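Local coordinates for N-glycosylase/DNA lyase (Methanocaldococcus jannaschii, PDB 3FHF), which is an archaeal DNA glycosylase of the helix-hairpin-helix superfamily, a single chain built predominantly of helices, at residues A[104-109]-A[128-133]. Sequence-based numbering, arbitrary orientation.
Sequences RRFKNI and RNIKGI
Phe106 carries the apolar side of this contact, turned toward the end of helix 119-129 with its CG anti to the carbonyl carbon. Its flat ring reaches two neighbours at once: CD2 lies 3.9 Å from Ile130 CG1, and CZ lies 3.9 Å from Asn129 CB, with the Asn129 amide plane nearly perpendicular to the ring. Ile109 extends the hydrophobic patch inward, its CD1 4.5 Å from Ile130 CD1; branched isoleucines suit this buried layer, which Phe125 and Leu126 continue beside Ile109.

The polar part belongs to Arg105. From the crowded chi1 position (63°) its chain runs extended to NE, long enough for NH2 to meet the carbonyl O of Asn129 at 2.8 Å. This hydrogen bond is weak, bent to 124° at the hydrogen; the firmer one runs from NH1 to Leu102 O, near the end of helix 93-103, and helps place NH2. Phe106 CE2 sits 3.2 Å above the guanidinium plane, over its centre. Lys131 crosses Arg105 at about a right angle, bringing NZ to 3.8 Å from Arg105 NH2, a like-charge approach that is probably unfavourable.

Beyond the helix end, Ile130 to Ile133 form a type II turn, in which Gly132 has a positive phi, where a CB would press on the carbonyl O of Lys131. Helix 119-129, this glycine-containing turn and helix 135-144 make up the helix-hairpin-helix motif characteristic of the superfamily; the loop after helix 93-103 packs where its first helix passes into the hairpin.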
loop_
_atom_site.group_PDB
_atom_site.type_symbol
_atom_site.label_atom_id
_atom_site.label_comp_id
_atom_site.label_asym_id
_atom_site.label_seq_id
_atom_site.Cartn_x
_atom_site.Cartn_y
_atom_site.Cartn_z
ATOM N N ARG A 104 -3.234 -7.645 -17.312
ATOM C CA ARG A 104 -2.418 -8.729 -17.841
ATOM C C ARG A 104 -1.498 -8.336 -18.992
ATOM O O ARG A 104 -0.519 -9.030 -19.263
ATOM C CB ARG A 104 -3.313 -9.898 -18.251
ATOM C CG ARG A 104 -3.912 -10.617 -17.056
ATOM C CD ARG A 104 -4.889 -11.696 -17.467
ATOM N NE ARG A 104 -5.492 -12.341 -16.303
ATOM C CZ ARG A 104 -6.453 -13.256 -16.379
ATOM N NH1 ARG A 104 -6.920 -13.630 -17.564
ATOM N NH2 ARG A 104 -6.941 -13.803 -15.272
ATOM N N ARG A 105 -1.792 -7.228 -19.667
ATOM C CA ARG A 105 -0.932 -6.806 -20.767
ATOM C C ARG A 105 0.409 -6.308 -20.230
ATOM O O ARG A 105 1.353 -6.096 -20.995
ATOM C CB ARG A 105 -1.613 -5.721 -21.616
ATOM C CG ARG A 105 -1.927 -4.412 -20.913
ATOM C CD ARG A 105 -2.791 -3.557 -21.825
ATOM N NE ARG A 105 -2.966 -2.184 -21.362
ATOM C CZ ARG A 105 -3.569 -1.833 -20.230
ATOM N NH1 ARG A 105 -4.065 -2.754 -19.420
ATOM N NH2 ARG A 105 -3.681 -0.552 -19.913
ATOM N N PHE A 106 0.475 -6.141 -18.906
ATOM C CA PHE A 106 1.680 -5.693 -18.209
ATOM C C PHE A 106 2.136 -6.786 -17.228
ATOM O O PHE A 106 2.809 -6.490 -16.237
ATOM C CB PHE A 106 1.396 -4.412 -17.404
ATOM C CG PHE A 106 0.972 -3.226 -18.242
ATOM C CD1 PHE A 106 1.805 -2.712 -19.228
ATOM C CD2 PHE A 106 -0.257 -2.608 -18.025
ATOM C CE1 PHE A 106 1.417 -1.598 -19.984
ATOM C CE2 PHE A 106 -0.651 -1.496 -18.777
ATOM C CZ PHE A 106 0.188 -0.993 -19.756
ATOM N N LYS A 107 1.778 -8.041 -17.503
ATOM C CA LYS A 107 2.130 -9.137 -16.600
ATOM C C LYS A 107 3.603 -9.209 -16.202
ATOM O O LYS A 107 3.930 -9.722 -15.131
ATOM C CB LYS A 107 1.672 -10.490 -17.170
ATOM C CG LYS A 107 2.385 -10.969 -18.421
ATOM C CD LYS A 107 1.935 -12.389 -18.764
ATOM C CE LYS A 107 2.607 -12.918 -20.021
ATOM N NZ LYS A 107 2.203 -12.142 -21.220
ATOM N N ASN A 108 4.495 -8.711 -17.051
ATOM C CA ASN A 108 5.913 -8.711 -16.715
ATOM C C ASN A 108 6.159 -7.387 -15.991
ATOM O O ASN A 108 7.061 -6.626 -16.328
ATOM C CB ASN A 108 6.758 -8.820 -17.983
ATOM C CG ASN A 108 6.537 -7.663 -18.938
ATOM O OD1 ASN A 108 5.403 -7.219 -19.149
ATOM N ND2 ASN A 108 7.623 -7.180 -19.543
ATOM N N ILE A 109 5.330 -7.142 -14.980
ATOM C CA ILE A 109 5.362 -5.912 -14.203
ATOM C C ILE A 109 6.681 -5.625 -13.479
ATOM O O ILE A 109 7.027 -4.466 -13.260
ATOM C CB ILE A 109 4.151 -5.887 -13.207
ATOM C CG1 ILE A 109 3.906 -4.460 -12.720
ATOM C CG2 ILE A 109 4.392 -6.843 -12.030
ATOM C CD1 ILE A 109 3.579 -3.477 -13.848
ATOM N N ARG A 128 -1.319 6.030 -14.368
ATOM C CA ARG A 128 -1.793 6.385 -15.707
ATOM C C ARG A 128 -2.217 5.247 -16.643
ATOM O O ARG A 128 -3.146 5.406 -17.436
ATOM C CB ARG A 128 -0.723 7.221 -16.414
ATOM C CG ARG A 128 -0.446 8.565 -15.767
ATOM C CD ARG A 128 -1.598 9.519 -15.999
ATOM N NE ARG A 128 -1.742 9.859 -17.414
ATOM C CZ ARG A 128 -2.799 10.484 -17.925
ATOM N NH1 ARG A 128 -3.808 10.832 -17.134
ATOM N NH2 ARG A 128 -2.843 10.771 -19.222
ATOM N N ASN A 129 -1.551 4.099 -16.555
ATOM C CA ASN A 129 -1.858 2.993 -17.461
ATOM C C ASN A 129 -2.725 1.860 -16.950
ATOM O O ASN A 129 -3.397 1.194 -17.737
ATOM C CB ASN A 129 -0.550 2.408 -17.999
ATOM C CG ASN A 129 0.151 3.352 -18.968
ATOM O OD1 ASN A 129 -0.064 3.292 -20.180
ATOM N ND2 ASN A 129 0.976 4.244 -18.432
ATOM N N ILE A 130 -2.718 1.625 -15.645
ATOM C CA ILE A 130 -3.503 0.526 -15.102
ATOM C C ILE A 130 -4.802 0.949 -14.428
ATOM O O ILE A 130 -4.788 1.598 -13.388
ATOM C CB ILE A 130 -2.661 -0.296 -14.106
ATOM C CG1 ILE A 130 -1.325 -0.667 -14.756
ATOM C CG2 ILE A 130 -3.409 -1.557 -13.700
ATOM C CD1 ILE A 130 -0.411 -1.478 -13.864
ATOM N N LYS A 131 -5.926 0.580 -15.035
ATOM C CA LYS A 131 -7.239 0.899 -14.483
ATOM C C LYS A 131 -7.413 0.154 -13.165
ATOM O O LYS A 131 -7.063 -1.022 -13.057
ATOM C CB LYS A 131 -8.346 0.484 -15.461
ATOM C CG LYS A 131 -8.553 1.452 -16.624
ATOM C CD LYS A 131 -8.713 0.710 -17.951
ATOM C CE LYS A 131 -7.360 0.211 -18.451
ATOM N NZ LYS A 131 -7.433 -0.653 -19.662
ATOM N N GLY A 132 -7.952 0.838 -12.164
ATOM C CA GLY A 132 -8.136 0.207 -10.872
ATOM C C GLY A 132 -6.975 0.532 -9.950
ATOM O O GLY A 132 -6.968 0.134 -8.779
ATOM N N ILE A 133 -5.991 1.258 -10.479
ATOM C CA ILE A 133 -4.818 1.645 -9.700
ATOM C C ILE A 133 -4.671 3.158 -9.609
ATOM O O ILE A 133 -4.331 3.802 -10.597
ATOM C CB ILE A 133 -3.503 1.111 -10.325
ATOM C CG1 ILE A 133 -3.503 -0.418 -10.365
ATOM C CG2 ILE A 133 -2.302 1.641 -9.530
ATOM C CD1 ILE A 133 -3.334 -1.079 -9.025
#